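Local coordinates for dihydrodipicolinate synthase (Bacillus anthracis, PDB 1XKY), which probably catalyses the condensation of pyruvate with aspartate semialdehyde, the step that commits carbon to lysine biosynthesis, at residues 90-104 against 128-140. Residues are numbered along the deposited sequence; the frame is centred on the assembly and turned at random.
Sequences SNNTHASIDLTKKAT and QHFKAIAESTPLP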
loop_
_atom_site.group_PDB
_atom_site.type_symbol
_atom_site.label_atom_id
_atom_site.label_comp_id
_atom_site.label_asym_id
_atom_site.label_seq_id
_atom_site.Cartn_x
_atom_site.Cartn_y
_atom_site.Cartn_z
ATOM N N SER A 90 12.758 5.611 -22.544
ATOM C CA SER A 90 13.438 5.370 -21.274
ATOM C C SER A 90 13.049 6.485 -20.289
ATOM O O SER A 90 12.079 7.214 -20.516
ATOM C CB SER A 90 14.960 5.275 -21.484
ATOM O OG SER A 90 15.525 6.490 -21.950
ATOM N N ASN A 91 13.797 6.602 -19.197
ATOM C CA ASN A 91 13.611 7.675 -18.220
ATOM C C ASN A 91 14.471 8.923 -18.493
ATOM O O ASN A 91 14.575 9.818 -17.643
ATOM C CB ASN A 91 13.828 7.142 -16.793
ATOM C CG ASN A 91 15.266 6.713 -16.513
ATOM O OD1 ASN A 91 15.592 6.348 -15.375
ATOM N ND2 ASN A 91 16.131 6.754 -17.524
ATOM N N ASN A 92 15.073 8.957 -19.684
ATOM C CA ASN A 92 15.910 10.052 -20.170
ATOM C C ASN A 92 15.296 10.539 -21.486
ATOM O O ASN A 92 15.286 9.814 -22.489
ATOM C CB ASN A 92 17.344 9.536 -20.378
ATOM C CG ASN A 92 18.289 10.572 -21.005
ATOM O OD1 ASN A 92 17.868 11.479 -21.709
ATOM N ND2 ASN A 92 19.583 10.398 -20.774
ATOM N N THR A 93 14.780 11.765 -21.487
ATOM C CA THR A 93 14.033 12.279 -22.649
ATOM C C THR A 93 14.911 12.414 -23.906
ATOM O O THR A 93 14.520 11.989 -25.001
ATOM C CB THR A 93 13.353 13.641 -22.325
ATOM O OG1 THR A 93 12.605 13.530 -21.102
ATOM C CG2 THR A 93 12.410 14.050 -23.441
ATOM N N HIS A 94 16.105 12.981 -23.731
ATOM C CA HIS A 94 17.049 13.153 -24.838
ATOM C C HIS A 94 17.412 11.803 -25.475
ATOM O O HIS A 94 17.363 11.652 -26.698
ATOM C CB HIS A 94 18.313 13.873 -24.349
ATOM C CG HIS A 94 19.283 14.198 -25.441
ATOM N ND1 HIS A 94 19.172 15.325 -26.226
ATOM C CD2 HIS A 94 20.377 13.537 -25.885
ATOM C CE1 HIS A 94 20.158 15.347 -27.104
ATOM N NE2 HIS A 94 20.901 14.271 -26.921
ATOM N N ALA A 95 17.757 10.826 -24.641
ATOM C CA ALA A 95 18.095 9.491 -25.131
ATOM C C ALA A 95 16.898 8.841 -25.826
ATOM O O ALA A 95 17.067 8.155 -26.830
ATOM C CB ALA A 95 18.605 8.607 -23.996
ATOM N N SER A 96 15.699 9.081 -25.298
ATOM C CA SER A 96 14.471 8.514 -25.862
ATOM C C SER A 96 14.191 9.051 -27.267
ATOM O O SER A 96 13.777 8.294 -28.149
ATOM C CB SER A 96 13.273 8.763 -24.935
ATOM O OG SER A 96 13.440 8.129 -23.678
ATOM N N ILE A 97 14.417 10.346 -27.471
ATOM C CA ILE A 97 14.347 10.948 -28.808
ATOM C C ILE A 97 15.368 10.302 -29.762
ATOM O O ILE A 97 15.022 9.914 -30.874
ATOM C CB ILE A 97 14.536 12.487 -28.742
ATOM C CG1 ILE A 97 13.272 13.136 -28.150
ATOM C CG2 ILE A 97 14.857 13.064 -30.125
ATOM C CD1 ILE A 97 13.445 14.573 -27.693
ATOM N N ASP A 98 16.615 10.169 -29.324
ATOM C CA ASP A 98 17.631 9.528 -30.155
ATOM C C ASP A 98 17.199 8.130 -30.608
ATOM O O ASP A 98 17.208 7.831 -31.800
ATOM C CB ASP A 98 18.965 9.425 -29.425
ATOM C CG ASP A 98 20.084 8.956 -30.337
ATOM O OD1 ASP A 98 20.448 9.706 -31.270
ATOM O OD2 ASP A 98 20.588 7.827 -30.132
ATOM N N LEU A 99 16.831 7.274 -29.657
ATOM C CA LEU A 99 16.476 5.887 -29.986
ATOM C C LEU A 99 15.208 5.824 -30.842
ATOM O O LEU A 99 15.062 4.949 -31.692
ATOM C CB LEU A 99 16.313 5.050 -28.714
ATOM C CG LEU A 99 16.101 3.544 -28.872
ATOM C CD1 LEU A 99 17.248 2.892 -29.659
ATOM C CD2 LEU A 99 15.961 2.907 -27.520
ATOM N N THR A 100 14.300 6.767 -30.624
ATOM C CA THR A 100 13.066 6.841 -31.396
ATOM C C THR A 100 13.378 7.131 -32.871
ATOM O O THR A 100 12.787 6.503 -33.760
ATOM C CB THR A 100 12.088 7.860 -30.777
ATOM O OG1 THR A 100 11.675 7.388 -29.481
ATOM C CG2 THR A 100 10.858 8.058 -31.644
ATOM N N LYS A 101 14.324 8.043 -33.115
ATOM C CA LYS A 101 14.807 8.342 -34.472
ATOM C C LYS A 101 15.396 7.101 -35.115
ATOM O O LYS A 101 15.082 6.784 -36.250
ATOM C CB LYS A 101 15.894 9.426 -34.474
ATOM C CG LYS A 101 15.525 10.755 -33.828
ATOM C CD LYS A 101 14.824 11.710 -34.768
ATOM C CE LYS A 101 14.525 13.040 -34.082
ATOM N NZ LYS A 101 15.758 13.733 -33.614
ATOM N N LYS A 102 16.268 6.417 -34.381
ATOM C CA LYS A 102 16.913 5.213 -34.882
ATOM C C LYS A 102 15.907 4.111 -35.227
ATOM O O LYS A 102 16.007 3.491 -36.286
ATOM C CB LYS A 102 17.966 4.712 -33.890
ATOM C CG LYS A 102 19.231 5.562 -33.876
ATOM C CD LYS A 102 19.973 5.440 -32.566
ATOM C CE LYS A 102 21.424 5.859 -32.686
ATOM N NZ LYS A 102 21.568 7.158 -33.407
ATOM N N ALA A 103 14.935 3.877 -34.350
ATOM C CA ALA A 103 13.852 2.932 -34.644
ATOM C C ALA A 103 13.064 3.350 -35.892
ATOM O O ALA A 103 12.749 2.514 -36.739
ATOM C CB ALA A 103 12.920 2.786 -33.454
ATOM N N THR A 104 12.762 4.642 -36.009
ATOM C CA THR A 104 12.022 5.146 -37.165
ATOM C C THR A 104 12.800 4.862 -38.459
ATOM O O THR A 104 12.218 4.449 -39.467
ATOM C CB THR A 104 11.747 6.665 -37.040
ATOM O OG1 THR A 104 10.928 6.911 -35.894
ATOM C CG2 THR A 104 11.046 7.216 -38.281
ATOM N N GLN A 128 5.535 16.757 -20.738
ATOM C CA GLN A 128 6.579 17.339 -21.581
ATOM C C GLN A 128 7.499 16.274 -22.185
ATOM O O GLN A 128 7.955 16.401 -23.321
ATOM C CB GLN A 128 7.398 18.363 -20.795
ATOM C CG GLN A 128 6.604 19.583 -20.333
ATOM C CD GLN A 128 5.994 20.416 -21.467
ATOM O OE1 GLN A 128 4.959 21.068 -21.270
ATOM N NE2 GLN A 128 6.619 20.399 -22.645
ATOM N N HIS A 129 7.745 15.215 -21.423
ATOM C CA HIS A 129 8.583 14.099 -21.866
ATOM C C HIS A 129 7.969 13.425 -23.092
ATOM O O HIS A 129 8.610 13.327 -24.137
ATOM C CB HIS A 129 8.757 13.128 -20.685
ATOM C CG HIS A 129 9.325 11.787 -21.036
ATOM N ND1 HIS A 129 10.682 11.548 -21.117
ATOM C CD2 HIS A 129 8.718 10.594 -21.244
ATOM C CE1 HIS A 129 10.882 10.267 -21.385
ATOM N NE2 HIS A 129 9.707 9.668 -21.472
ATOM N N PHE A 130 6.719 12.989 -22.959
ATOM C CA PHE A 130 6.026 12.257 -24.021
ATOM C C PHE A 130 5.762 13.151 -25.232
ATOM O O PHE A 130 5.918 12.726 -26.371
ATOM C CB PHE A 130 4.706 11.683 -23.500
ATOM C CG PHE A 130 4.871 10.532 -22.531
ATOM C CD1 PHE A 130 5.627 9.419 -22.871
ATOM C CD2 PHE A 130 4.234 10.551 -21.295
ATOM C CE1 PHE A 130 5.755 8.344 -21.989
ATOM C CE2 PHE A 130 4.362 9.483 -20.404
ATOM C CZ PHE A 130 5.114 8.379 -20.755
ATOM N N LYS A 131 5.369 14.398 -24.973
ATOM C CA LYS A 131 5.161 15.387 -26.033
ATOM C C LYS A 131 6.415 15.588 -26.884
ATOM O O LYS A 131 6.338 15.585 -28.115
ATOM C CB LYS A 131 4.699 16.723 -25.430
ATOM C CG LYS A 131 4.467 17.842 -26.450
ATOM C CD LYS A 131 3.775 19.019 -25.799
ATOM C CE LYS A 131 3.472 20.120 -26.796
ATOM N NZ LYS A 131 4.699 20.863 -27.160
ATOM N N ALA A 132 7.561 15.755 -26.228
ATOM C CA ALA A 132 8.833 15.965 -26.926
ATOM C C ALA A 132 9.265 14.767 -27.780
ATOM O O ALA A 132 9.781 14.942 -28.885
ATOM C CB ALA A 132 9.933 16.314 -25.928
ATOM N N ILE A 133 9.074 13.553 -27.263
ATOM C CA ILE A 133 9.440 12.344 -28.008
ATOM C C ILE A 133 8.505 12.190 -29.204
ATOM O O ILE A 133 8.964 11.975 -30.326
ATOM C CB ILE A 133 9.418 11.065 -27.128
ATOM C CG1 ILE A 133 10.381 11.201 -25.950
ATOM C CG2 ILE A 133 9.778 9.807 -27.965
ATOM C CD1 ILE A 133 10.033 10.294 -24.786
ATOM N N ALA A 134 7.204 12.339 -28.964
ATOM C CA ALA A 134 6.194 12.222 -30.026
ATOM C C ALA A 134 6.445 13.216 -31.169
ATOM O O ALA A 134 6.327 12.861 -32.341
ATOM C CB ALA A 134 4.798 12.416 -29.448
ATOM N N GLU A 135 6.788 14.454 -30.806
ATOM C CA GLU A 135 7.133 15.512 -31.775
ATOM C C GLU A 135 8.321 15.170 -32.667
ATOM O O GLU A 135 8.456 15.705 -33.763
ATOM C CB GLU A 135 7.454 16.817 -31.044
ATOM C CG GLU A 135 6.235 17.628 -30.709
ATOM C CD GLU A 135 6.529 18.859 -29.875
ATOM O OE1 GLU A 135 7.682 19.027 -29.409
ATOM O OE2 GLU A 135 5.585 19.660 -29.679
ATOM N N SER A 136 9.190 14.297 -32.174
ATOM C CA SER A 136 10.427 13.960 -32.846
ATOM C C SER A 136 10.240 12.891 -33.924
ATOM O O SER A 136 11.165 12.610 -34.672
ATOM C CB SER A 136 11.455 13.493 -31.806
ATOM O OG SER A 136 11.253 12.139 -31.457
ATOM N N THR A 137 9.055 12.287 -33.994
ATOM C CA THR A 137 8.811 11.198 -34.943
ATOM C C THR A 137 7.457 11.335 -35.630
ATOM O O THR A 137 6.489 11.773 -35.013
ATOM C CB THR A 137 8.898 9.796 -34.255
ATOM O OG1 THR A 137 8.865 8.767 -35.248
ATOM C CG2 THR A 137 7.759 9.573 -33.265
ATOM N N PRO A 138 7.383 10.952 -36.916
ATOM C CA PRO A 138 6.090 10.897 -37.591
ATOM C C PRO A 138 5.285 9.648 -37.222
ATOM O O PRO A 138 4.096 9.556 -37.538
ATOM C CB PRO A 138 6.485 10.858 -39.067
ATOM C CG PRO A 138 7.787 10.150 -39.063
ATOM C CD PRO A 138 8.485 10.580 -37.824
ATOM N N LEU A 139 5.930 8.705 -36.546
ATOM C CA LEU A 139 5.304 7.431 -36.209
ATOM C C LEU A 139 4.261 7.553 -35.110
ATOM O O LEU A 139 4.367 8.420 -34.240
ATOM C CB LEU A 139 6.366 6.419 -35.770
ATOM C CG LEU A 139 7.302 5.879 -36.853
ATOM C CD1 LEU A 139 8.173 4.794 -36.252
ATOM C CD2 LEU A 139 6.524 5.348 -38.036
ATOM N N PRO A 140 3.241 6.675 -35.149
ATOM C CA PRO A 140 2.307 6.544 -34.045
ATOM C C PRO A 140 3.002 6.163 -32.731
ATOM O O PRO A 140 4.020 5.437 -32.732
ATOM C CB PRO A 140 1.370 5.418 -34.501
ATOM C CG PRO A 140 1.515 5.359 -35.961
ATOM C CD PRO A 140 2.906 5.764 -36.259
HETATM O O HOH W 1 9.676 6.874 -21.994
HETATM O O HOH W 2 11.934 9.593 -34.944
#
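Thr93 meets His129, and Ile97 meets Ile133, where two neighbouring outer helices of the TIM barrel, 93-105 and 123-135, pack side by side; their axes approach to 9.1 Å and cross at -28°. Ile133, which also touches Leu113 of strand 110-114, is the central knob, set among Thr93, Ser96, Ile97 and Thr100. Its CD1 lies 3.6 Å from Ser96 CB. Ile133 and Thr100 side chains cross at about a right angle, with Ile133 CG2 3.4 Å from Thr100 OG1. Ile97 CG1 lies 4.1 Å from Ile133 CG1, and Ile97 CG2 packs on Ser136 CB (3.8 Å). Ser96 and Thr100 suit this hole because their hydroxyls donate to Asn92 O and Ser96 O within their own segment, letting the chains' sides pack against Ile133.

At the N-terminal end the His129 ring swings toward the first helix (CG anti to the backbone N, chi1 167°), with Ile133 CD1 over one face, offset toward the rim. Thr93 OG1 and His129 ND1 share a 2.8 Å hydrogen bond in the ring plane, and a water links His129 NE2 to Ser90 O, so both ring nitrogens are engaged and the ring's rotation is fixed. Pro280 of the second subunit also packs on this histidine. At the far end, Thr137 OG1 donates to Thr104 OG1 (2.8 Å) and accepts from Leu139 N in an ST turn; Thr104 OG1 in turn donates to Thr100 O. A largely apolar middle, its hydroxyls paired with nearby carbonyls, is thus flanked by cross-helix hydrogen bonds, consistent with a fixed register.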